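Local coordinates for nucleoside diphosphate kinase (Aquifex aeolicus, PDB 3ZTP), which probably transfers the gamma phosphate of ATP to nucleoside diphosphates by a ping-pong mechanism through a phosphohistidine intermediate, at residues 23-26 with 27-31; 44-47 with 48-51. All blocks are in the same frame, centred on the assembly; numbering follows the deposited sequence. Where two conformers were deposited one is given.

Interaction 1. Residues 23-26 with 27-31; sequences ILDR and FIQEG
Arg26 and Glu30, one helical turn apart, lie alongside each other and join in a salt bridge, Arg26 NE to Glu30 OE2 at 2.9 Å. The bond is almost straight at 176°; the oxygen offers its anti lone pair and sits at the guanidinium edge, close to its plane, with the carboxylate turned 33° against it. Bends at chi2 in both chains bring the two groups together. A water accepts from Arg26 NH2 at 3.0 Å and donates only weakly to Glu30 OE2. A second i to i+4 pair sits elsewhere on the helix, where Gln29 NE2 donates to Asp25 OD1 at 3.1 Å, approaching on the syn side but 32° out of the carboxylate plane.

These pairs belong to the last turns of helix 20-29, whose backbone bonds include Gln29 N to Asp25 O at 2.8 Å and, as the last regular one, Glu30 N to Arg26 O. The helix is closed by a Schellman motif: Gly31, at positive phi, accepts a conformation in which a side chain would jam against the preceding carbonyl, and Gly31 N, in one of the two bonds of the motif, reaches back to Ile28 O.

On the buried side Ile23 CG2 packs against Phe27 CE2 at 3.8 Å, the two side chains pointing the same way. Phe27 also meets Val86, Ile89 and Ile90 of helix 82-90, and Ile8 in the sheet. Farther out, Asn104 O accepts from Arg26 NH1, and Lys22 of the second subunit forms a salt bridge with Asp25 OD1, the oxygen that also receives the Gln29 amide.

Interaction 2. Residues 44-47 with 48-51; sequences PEKA and GEFY. With SO4 (sulfate ion), chain D.
The Tyr51 ring has Ala47 O at its edge, near the ring plane and 3.3 Å from Tyr51 CD2; this carbonyl oxygen also accepts the backbone bond from Tyr51 N. Sulfate O4 lies at the ring edge too, and Phe50 CD2 stands over the centre of one face, 3.6 Å above the plane of the Tyr51 ring. The edge of the Phe50 ring thus lies over the tyrosine face, with Tyr51 CG in the phenylalanine plane. With CG anti to the backbone N (chi1 -179°), Phe50 leans beside its own carbonyl carbon toward Tyr51, whose CG (chi1 -74°) stands beside its own N. Beyond this pair, His120 meets Phe50 edge-to-face, and Phe60, Leu63 and Met67 of helix 60-67 pack on Tyr51.

At the phenol end Tyr51 OH donates to sulfate O4 over a very short 2.5 Å, and the same ion, probably from the crystallisation liquor, is hydrogen-bonded to His120 ND1. Replacing Tyr51 with a phenylalanine would probably leave sulfate O4 without this donor and the anion less firmly fixed beside His120.

Earlier in helix 44-50, Lys46 and Glu49 are linked chiefly through solvent. Their direct salt bridge, Lys46 NZ to Glu49 OE1, is long at 3.6 Å; one water donates to OE1 of Glu49 and another to OE2, each at 2.7 Å, and both accept from the ammonium, one of them weakly. Lys46 NZ also donates to Ile141 O and Gly138 O of the third subunit, so its charge serves the subunit interface as well.

His120 is the predicted phosphohistidine, and an anion held between its ND1 and Tyr51 is consistent with a pocket suited to phosphate, to which the tyrosine hydroxyl contributes a hydrogen bond.

Overall arrangement
Following the chain from the N terminus, strand 3-10 leads through helix 12-17 to helix 20-29, on whose final turns interaction 1 lies. Strand 33-40, an outermost strand of the antiparallel sheet within this chain, then leads to helix 44-50, where interaction 2 lies. Each contact spans consecutive residues and closes no large loop; the two follow in series, neither nesting nor crossing. Interactions 1 and 2 sit on opposite sides of the chain's centre, their centres about 27 Å apart and their nearest atoms about 13 Å apart. Interaction 1 joins its helix to helices 82-90 and 106-110, whereas 44-51 packs on helices 60-67 and 125-135. Both reach strand 3-10, and they face different neighbouring subunits, the second and the third.

Interaction 1. Residues 23-26 with 27-31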
loop_
_atom_site.group_PDB
_atom_site.type_symbol
_atom_site.label_atom_id
_atom_site.label_comp_id
_atom_site.label_asym_id
_atom_site.label_seq_id
_atom_site.Cartn_x
_atom_site.Cartn_y
_atom_site.Cartn_z
ATOM N N ILE A 23 11.247 -5.394 20.551
ATOM C CA ILE A 23 11.388 -6.550 19.682
ATOM C C ILE A 23 12.163 -6.185 18.411
ATOM O O ILE A 23 13.088 -6.891 18.014
ATOM C CB ILE A 23 10.024 -7.146 19.380
ATOM C CG1 ILE A 23 9.457 -7.772 20.652
ATOM C CG2 ILE A 23 10.122 -8.180 18.273
ATOM C CD1 ILE A 23 8.002 -8.211 20.530
ATOM N N LEU A 24 11.800 -5.074 17.760
ATOM C CA LEU A 24 12.540 -4.652 16.583
ATOM C C LEU A 24 13.998 -4.380 16.920
ATOM O O LEU A 24 14.896 -4.774 16.166
ATOM C CB LEU A 24 11.901 -3.432 15.920
ATOM C CG LEU A 24 10.520 -3.689 15.338
ATOM C CD1 LEU A 24 9.959 -2.399 14.770
ATOM C CD2 LEU A 24 10.550 -4.778 14.240
ATOM N N ASP A 25 14.252 -3.713 18.050
ATOM C CA ASP A 25 15.610 -3.417 18.483
ATOM C C ASP A 25 16.425 -4.705 18.570
ATOM O O ASP A 25 17.575 -4.773 18.127
ATOM C CB ASP A 25 15.607 -2.694 19.839
ATOM C CG ASP A 25 16.987 -2.292 20.279
ATOM O OD1 ASP A 25 17.743 -1.728 19.496
ATOM O OD2 ASP A 25 17.338 -2.581 21.443
ATOM N N ARG A 26 15.840 -5.748 19.157
ATOM C CA ARG A 26 16.568 -6.980 19.304
ATOM C C ARG A 26 17.034 -7.528 17.949
ATOM O O ARG A 26 18.178 -7.937 17.777
ATOM C CB ARG A 26 15.711 -8.026 20.006
ATOM C CG ARG A 26 16.352 -9.414 20.088
ATOM C CD ARG A 26 17.701 -9.396 20.876
ATOM N NE ARG A 26 18.085 -10.768 21.185
ATOM C CZ ARG A 26 17.499 -11.497 22.126
ATOM N NH1 ARG A 26 16.614 -10.942 22.939
ATOM N NH2 ARG A 26 17.848 -12.747 22.281
ATOM N N PHE A 27 16.138 -7.555 16.966
ATOM C CA PHE A 27 16.533 -8.106 15.674
ATOM C C PHE A 27 17.574 -7.248 14.972
ATOM O O PHE A 27 18.442 -7.757 14.312
ATOM C CB PHE A 27 15.308 -8.361 14.784
ATOM C CG PHE A 27 14.481 -9.518 15.273
ATOM C CD1 PHE A 27 14.990 -10.790 15.211
ATOM C CD2 PHE A 27 13.249 -9.321 15.837
ATOM C CE1 PHE A 27 14.268 -11.874 15.689
ATOM C CE2 PHE A 27 12.523 -10.386 16.293
ATOM C CZ PHE A 27 13.030 -11.661 16.220
ATOM N N ILE A 28 17.478 -5.933 15.134
ATOM C CA ILE A 28 18.504 -5.028 14.605
ATOM C C ILE A 28 19.856 -5.342 15.258
ATOM O O ILE A 28 20.884 -5.482 14.565
ATOM C CB ILE A 28 18.091 -3.561 14.822
ATOM C CG1 ILE A 28 16.876 -3.235 13.942
ATOM C CG2 ILE A 28 19.260 -2.633 14.509
ATOM C CD1 ILE A 28 16.141 -1.977 14.394
ATOM N N GLN A 29 19.865 -5.475 16.587
ATOM C CA GLN A 29 21.124 -5.723 17.285
ATOM C C GLN A 29 21.707 -7.098 17.016
ATOM O O GLN A 29 22.927 -7.304 17.103
ATOM C CB GLN A 29 20.970 -5.497 18.781
ATOM C CG GLN A 29 20.527 -4.064 19.154
ATOM C CD GLN A 29 21.201 -2.989 18.328
ATOM O OE1 GLN A 29 22.388 -3.032 18.023
ATOM N NE2 GLN A 29 20.409 -2.004 17.939
ATOM N N GLU A 30 20.856 -8.053 16.650
ATOM C CA GLU A 30 21.323 -9.375 16.249
ATOM C C GLU A 30 21.866 -9.389 14.815
ATOM O O GLU A 30 22.358 -10.420 14.345
ATOM C CB GLU A 30 20.187 -10.383 16.397
ATOM C CG GLU A 30 19.776 -10.615 17.862
ATOM C CD GLU A 30 20.620 -11.629 18.590
ATOM O OE1 GLU A 30 21.595 -12.160 18.014
ATOM O OE2 GLU A 30 20.306 -11.907 19.771
ATOM N N GLY A 31 21.818 -8.251 14.123
ATOM C CA GLY A 31 22.506 -8.115 12.841
ATOM C C GLY A 31 21.619 -8.256 11.610
ATOM O O GLY A 31 22.146 -8.375 10.499
HETATM O O HOH W 1 19.321 -15.001 21.025
#

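Interaction 2. Residues 44-47 with 48-51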
loop_
_atom_site.group_PDB
_atom_site.type_symbol
_atom_site.label_atom_id
_atom_site.label_comp_id
_atom_site.label_asym_id
_atom_site.label_seq_id
_atom_site.Cartn_x
_atom_site.Cartn_y
_atom_site.Cartn_z
ATOM N N PRO A 44 -10.512 -11.426 9.517
ATOM C CA PRO A 44 -10.531 -12.851 9.824
ATOM C C PRO A 44 -10.261 -13.714 8.589
ATOM O O PRO A 44 -9.550 -14.716 8.676
ATOM C CB PRO A 44 -11.951 -13.058 10.386
ATOM C CG PRO A 44 -12.288 -11.739 11.020
ATOM C CD PRO A 44 -11.680 -10.721 10.067
ATOM N N GLU A 45 -10.788 -13.325 7.442
ATOM C CA GLU A 45 -10.580 -14.080 6.237
ATOM C C GLU A 45 -9.095 -14.132 5.848
ATOM O O GLU A 45 -8.565 -15.191 5.511
ATOM C CB GLU A 45 -11.414 -13.448 5.126
ATOM C CG GLU A 45 -12.952 -13.483 5.363
ATOM C CD GLU A 45 -13.469 -12.694 6.600
ATOM O OE1 GLU A 45 -13.066 -11.527 6.862
ATOM O OE2 GLU A 45 -14.332 -13.257 7.310
ATOM N N LYS A 46 -8.433 -12.986 5.907
ATOM C CA LYS A 46 -7.005 -12.905 5.541
ATOM C C LYS A 46 -6.131 -13.659 6.543
ATOM O O LYS A 46 -5.182 -14.329 6.145
ATOM C CB LYS A 46 -6.528 -11.452 5.360
ATOM C CG LYS A 46 -7.078 -10.731 4.135
ATOM C CD LYS A 46 -6.534 -11.260 2.848
ATOM C CE LYS A 46 -7.119 -10.493 1.665
ATOM N NZ LYS A 46 -6.725 -11.200 0.447
ATOM N N ALA A 47 -6.424 -13.545 7.843
ATOM C CA ALA A 47 -5.682 -14.334 8.816
ATOM C C ALA A 47 -5.833 -15.833 8.545
ATOM O O ALA A 47 -4.867 -16.594 8.637
ATOM C CB ALA A 47 -6.151 -14.011 10.207
ATOM N N GLY A 48 -7.038 -16.257 8.191
ATOM C CA GLY A 48 -7.284 -17.650 7.853
ATOM C C GLY A 48 -6.501 -18.138 6.639
ATOM O O GLY A 48 -5.986 -19.274 6.618
ATOM N N GLU A 49 -6.410 -17.284 5.619
ATOM C CA GLU A 49 -5.620 -17.601 4.440
ATOM C C GLU A 49 -4.132 -17.647 4.755
ATOM O O GLU A 49 -3.425 -18.520 4.269
ATOM C CB GLU A 49 -5.868 -16.563 3.343
ATOM C CG GLU A 49 -7.266 -16.643 2.747
ATOM C CD GLU A 49 -7.544 -15.547 1.726
ATOM O OE1 GLU A 49 -6.665 -14.703 1.439
ATOM O OE2 GLU A 49 -8.675 -15.567 1.185
ATOM N N PHE A 50 -3.654 -16.702 5.554
ATOM C CA PHE A 50 -2.244 -16.693 5.925
ATOM C C PHE A 50 -1.886 -17.991 6.626
ATOM O O PHE A 50 -0.852 -18.586 6.347
ATOM C CB PHE A 50 -1.954 -15.492 6.824
ATOM C CG PHE A 50 -0.503 -15.375 7.239
ATOM C CD1 PHE A 50 0.393 -14.668 6.463
ATOM C CD2 PHE A 50 -0.031 -15.972 8.391
ATOM C CE1 PHE A 50 1.718 -14.544 6.832
ATOM C CE2 PHE A 50 1.313 -15.877 8.749
ATOM C CZ PHE A 50 2.186 -15.153 7.962
ATOM N N TYR A 51 -2.771 -18.426 7.515
ATOM C CA TYR A 51 -2.570 -19.636 8.317
ATOM C C TYR A 51 -3.283 -20.864 7.757
ATOM O O TYR A 51 -3.639 -21.780 8.506
ATOM C CB TYR A 51 -3.069 -19.368 9.738
ATOM C CG TYR A 51 -2.159 -18.480 10.533
ATOM C CD1 TYR A 51 -0.910 -18.918 10.932
ATOM C CD2 TYR A 51 -2.556 -17.209 10.913
ATOM C CE1 TYR A 51 -0.069 -18.103 11.685
ATOM C CE2 TYR A 51 -1.737 -16.407 11.665
ATOM C CZ TYR A 51 -0.499 -16.860 12.044
ATOM O OH TYR A 51 0.328 -16.049 12.806
HETATM S S SO4 D . 2.334 -18.591 14.733
HETATM O O1 SO4 D . 3.468 -18.396 15.630
HETATM O O2 SO4 D . 2.776 -19.341 13.559
HETATM O O3 SO4 D . 1.276 -19.390 15.346
HETATM O O4 SO4 D . 1.763 -17.323 14.373
HETATM O O HOH W 2 -5.597 -13.709 -0.866
HETATM O O HOH W 3 -8.995 -13.192 -0.044
#